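Local coordinates for thioesterase domain-containing protein (Pyrococcus horikoshii, PDB 1IXL) that is of unknown function but adopts the hot-dog fold of the thioesterase superfamily and may hydrolyse acyl-CoA thioesters, at residues 52-57 with 105-110. Sequence-based numbering, arbitrary orientation.
Sequences FGLADY and VKVYRE
Ala55 of helix 48-63 rests against two valines of strand 100-109, Val105 and Val107. Its CB points at the strand and touches one methyl of each. Ala55 CB lies 3.7 Å from both Val105 CG1 and Val107 CG2. The small methyl thus fits between alternate residues of the strand.

The CB of Val107 points toward the helix and carries two methyls with separate partners. CG2, placed beside the backbone N, meets Ala55. CG1 is anti to that N (chi1 179°) and reaches Leu54, with 4.0 Å between Val107 CG1 and Leu54 CD2. The CB of Leu54 points neither at the strand nor away from it, but the end of the side chain comes nearer and CD2 makes the touch. Both methyls of Val105 lie on Ala55: CG1 on CB, and Val105 CG2 3.8 Å from Ala55 O. All four touching residues are buried, and the side chains that meet are apolar.

The axes of 52-57 and 105-109 approach to 8.6 Å, with 131° between their directions. Neighbouring strands close the sides. Phe119 packs on both Ala55 and Val105, while Ala89 touches both Leu54 and Val107. On the helix side turned away from this strand, Phe52 packs on strand 68-77. A long helix wrapped by a curved antiparallel sheet is the hallmark of the hot-dog fold; here Leu54 and Ala55 join the two.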
ATOM      1  N   PHE A  52       0.305   7.343  -1.356  1.00 19.73           N
ATOM      2  CA  PHE A  52       0.612   6.387  -2.430  1.00 19.28           C
ATOM      3  C   PHE A  52       1.561   5.305  -1.908  1.00 20.70           C
ATOM      4  O   PHE A  52       1.387   4.126  -2.210  1.00 21.43           O
ATOM      5  CB  PHE A  52       1.280   7.096  -3.620  1.00 20.08           C
ATOM      6  CG  PHE A  52       1.736   6.150  -4.724  1.00 20.41           C
ATOM      7  CD1 PHE A  52       0.927   5.898  -5.825  1.00 22.01           C
ATOM      8  CD2 PHE A  52       2.968   5.514  -4.645  1.00 19.81           C
ATOM      9  CE1 PHE A  52       1.346   5.012  -6.844  1.00 21.48           C
ATOM     10  CE2 PHE A  52       3.407   4.620  -5.652  1.00 19.09           C
ATOM     11  CZ  PHE A  52       2.588   4.371  -6.755  1.00 19.27           C
ATOM     12  N   GLY A  53       2.564   5.713  -1.127  1.00 20.86           N
ATOM     13  CA  GLY A  53       3.520   4.758  -0.601  1.00 20.25           C
ATOM     14  C   GLY A  53       2.794   3.732   0.240  1.00 22.69           C
ATOM     15  O   GLY A  53       3.067   2.539   0.156  1.00 19.95           O
ATOM     16  N   LEU A  54       1.875   4.198   1.084  1.00 22.93           N
ATOM     17  CA  LEU A  54       1.105   3.259   1.901  1.00 23.15           C
ATOM     18  C   LEU A  54       0.320   2.295   1.008  1.00 23.36           C
ATOM     19  O   LEU A  54       0.334   1.072   1.228  1.00 22.91           O
ATOM     20  CB  LEU A  54       0.139   4.010   2.833  1.00 21.49           C
ATOM     21  CG  LEU A  54      -1.034   3.208   3.427  1.00 23.94           C
ATOM     22  CD1 LEU A  54      -0.521   2.121   4.362  1.00 22.81           C
ATOM     23  CD2 LEU A  54      -1.958   4.148   4.195  1.00 20.87           C
ATOM     24  N   ALA A  55      -0.373   2.818   0.005  1.00 20.75           N
ATOM     25  CA  ALA A  55      -1.139   1.925  -0.878  1.00 22.85           C
ATOM     26  C   ALA A  55      -0.237   0.922  -1.622  1.00 21.22           C
ATOM     27  O   ALA A  55      -0.584  -0.253  -1.776  1.00 24.73           O
ATOM     28  CB  ALA A  55      -1.953   2.745  -1.887  1.00 23.28           C
ATOM     29  N   ASP A  56       0.911   1.405  -2.088  1.00 21.74           N
ATOM     30  CA  ASP A  56       1.913   0.594  -2.817  1.00 23.34           C
ATOM     31  C   ASP A  56       2.341  -0.595  -1.927  1.00 21.05           C
ATOM     32  O   ASP A  56       2.365  -1.749  -2.360  1.00 21.93           O
ATOM     33  CB  ASP A  56       3.119   1.511  -3.139  1.00 23.69           C
ATOM     34  CG  ASP A  56       4.284   0.792  -3.837  1.00 25.72           C
ATOM     35  OD1 ASP A  56       4.295  -0.461  -3.920  1.00 24.96           O
ATOM     36  OD2 ASP A  56       5.213   1.517  -4.293  1.00 23.88           O
ATOM     37  N   TYR A  57       2.677  -0.297  -0.677  1.00 21.50           N
ATOM     38  CA  TYR A  57       3.099  -1.319   0.272  1.00 20.86           C
ATOM     39  C   TYR A  57       1.990  -2.346   0.518  1.00 22.49           C
ATOM     40  O   TYR A  57       2.269  -3.539   0.586  1.00 20.11           O
ATOM     41  CB  TYR A  57       3.560  -0.636   1.589  1.00 20.30           C
ATOM     42  CG  TYR A  57       4.057  -1.536   2.733  1.00 20.55           C
ATOM     43  CD1 TYR A  57       4.821  -2.690   2.486  1.00 18.26           C
ATOM     44  CD2 TYR A  57       3.868  -1.152   4.068  1.00 21.70           C
ATOM     45  CE1 TYR A  57       5.384  -3.419   3.532  1.00 20.91           C
ATOM     46  CE2 TYR A  57       4.433  -1.865   5.125  1.00 24.34           C
ATOM     47  CZ  TYR A  57       5.199  -2.999   4.850  1.00 22.85           C
ATOM     48  OH  TYR A  57       5.832  -3.664   5.877  1.00 23.74           O
ATOM     49  N   VAL A 105      -6.426  -1.231  -4.762  1.00 22.11           N
ATOM     50  CA  VAL A 105      -6.184  -0.758  -3.409  1.00 21.37           C
ATOM     51  C   VAL A 105      -7.035   0.477  -3.156  1.00 24.17           C
ATOM     52  O   VAL A 105      -7.203   1.336  -4.029  1.00 24.72           O
ATOM     53  CB  VAL A 105      -4.689  -0.357  -3.174  1.00 21.53           C
ATOM     54  CG1 VAL A 105      -4.498   0.074  -1.744  1.00 20.92           C
ATOM     55  CG2 VAL A 105      -3.752  -1.515  -3.485  1.00 22.75           C
ATOM     56  N   LYS A 106      -7.591   0.546  -1.961  1.00 23.15           N
ATOM     57  CA  LYS A 106      -8.380   1.695  -1.575  1.00 28.68           C
ATOM     58  C   LYS A 106      -7.822   2.090  -0.224  1.00 27.82           C
ATOM     59  O   LYS A 106      -7.589   1.231   0.630  1.00 26.69           O
ATOM     60  CB  LYS A 106      -9.871   1.332  -1.472  1.00 26.85           C
ATOM     61  CG  LYS A 106     -10.579   1.368  -2.816  1.00 33.88           C
ATOM     62  CD  LYS A 106     -12.084   1.489  -2.651  1.00 40.67           C
ATOM     63  CE  LYS A 106     -12.782   0.182  -2.933  1.00 43.28           C
ATOM     64  NZ  LYS A 106     -12.591  -0.184  -4.362  1.00 47.43           N
ATOM     65  N   VAL A 107      -7.550   3.377  -0.050  1.00 26.12           N
ATOM     66  CA  VAL A 107      -7.032   3.836   1.220  1.00 24.33           C
ATOM     67  C   VAL A 107      -8.167   4.584   1.907  1.00 25.96           C
ATOM     68  O   VAL A 107      -8.779   5.461   1.299  1.00 25.86           O
ATOM     69  CB  VAL A 107      -5.833   4.764   1.035  1.00 24.34           C
ATOM     70  CG1 VAL A 107      -5.336   5.242   2.405  1.00 23.36           C
ATOM     71  CG2 VAL A 107      -4.710   4.015   0.285  1.00 21.05           C
ATOM     72  N   TYR A 108      -8.435   4.220   3.162  1.00 26.71           N
ATOM     73  CA  TYR A 108      -9.521   4.826   3.947  1.00 27.29           C
ATOM     74  C   TYR A 108      -9.080   5.656   5.138  1.00 28.11           C
ATOM     75  O   TYR A 108      -8.014   5.433   5.718  1.00 25.01           O
ATOM     76  CB  TYR A 108     -10.445   3.732   4.526  1.00 29.47           C
ATOM     77  CG  TYR A 108     -11.090   2.811   3.508  1.00 31.98           C
ATOM     78  CD1 TYR A 108     -10.374   1.753   2.934  1.00 31.55           C
ATOM     79  CD2 TYR A 108     -12.399   3.025   3.087  1.00 32.26           C
ATOM     80  CE1 TYR A 108     -10.952   0.935   1.953  1.00 32.54           C
ATOM     81  CE2 TYR A 108     -12.990   2.218   2.118  1.00 34.01           C
ATOM     82  CZ  TYR A 108     -12.265   1.177   1.550  1.00 32.85           C
ATOM     83  OH  TYR A 108     -12.849   0.395   0.573  1.00 32.86           O
ATOM     84  N   ARG A 109      -9.924   6.613   5.507  1.00 27.81           N
ATOM     85  CA  ARG A 109      -9.709   7.409   6.715  1.00 29.34           C
ATOM     86  C   ARG A 109     -11.078   7.114   7.322  1.00 32.85           C
ATOM     87  O   ARG A 109     -12.075   7.700   6.924  1.00 30.28           O
ATOM     88  CB  ARG A 109      -9.559   8.899   6.415  1.00 30.44           C
ATOM     89  CG  ARG A 109      -9.418   9.746   7.684  1.00 30.72           C
ATOM     90  CD  ARG A 109      -9.184  11.182   7.303  1.00 24.85           C
ATOM     91  NE  ARG A 109     -10.252  11.652   6.438  1.00 26.57           N
ATOM     92  CZ  ARG A 109     -10.079  12.555   5.481  1.00 29.89           C
ATOM     93  NH1 ARG A 109      -8.875  13.072   5.277  1.00 28.10           N
ATOM     94  NH2 ARG A 109     -11.101  12.932   4.725  1.00 28.95           N
ATOM     95  N   GLU A 110     -11.114   6.154   8.242  1.00 35.49           N
ATOM     96  CA  GLU A 110     -12.365   5.694   8.827  1.00 38.64           C
ATOM     97  C   GLU A 110     -13.173   5.125   7.654  1.00 37.81           C
ATOM     98  O   GLU A 110     -12.723   4.160   7.026  1.00 38.35           O
ATOM     99  CB  GLU A 110     -13.080   6.839   9.544  1.00 42.69           C
ATOM    100  CG  GLU A 110     -12.195   7.432  10.645  1.00 48.67           C
ATOM    101  CD  GLU A 110     -12.925   8.387  11.551  1.00 55.05           C
ATOM    102  OE1 GLU A 110     -13.527   9.354  11.039  1.00 60.77           O
ATOM    103  OE2 GLU A 110     -12.892   8.176  12.785  1.00 60.47           O
TER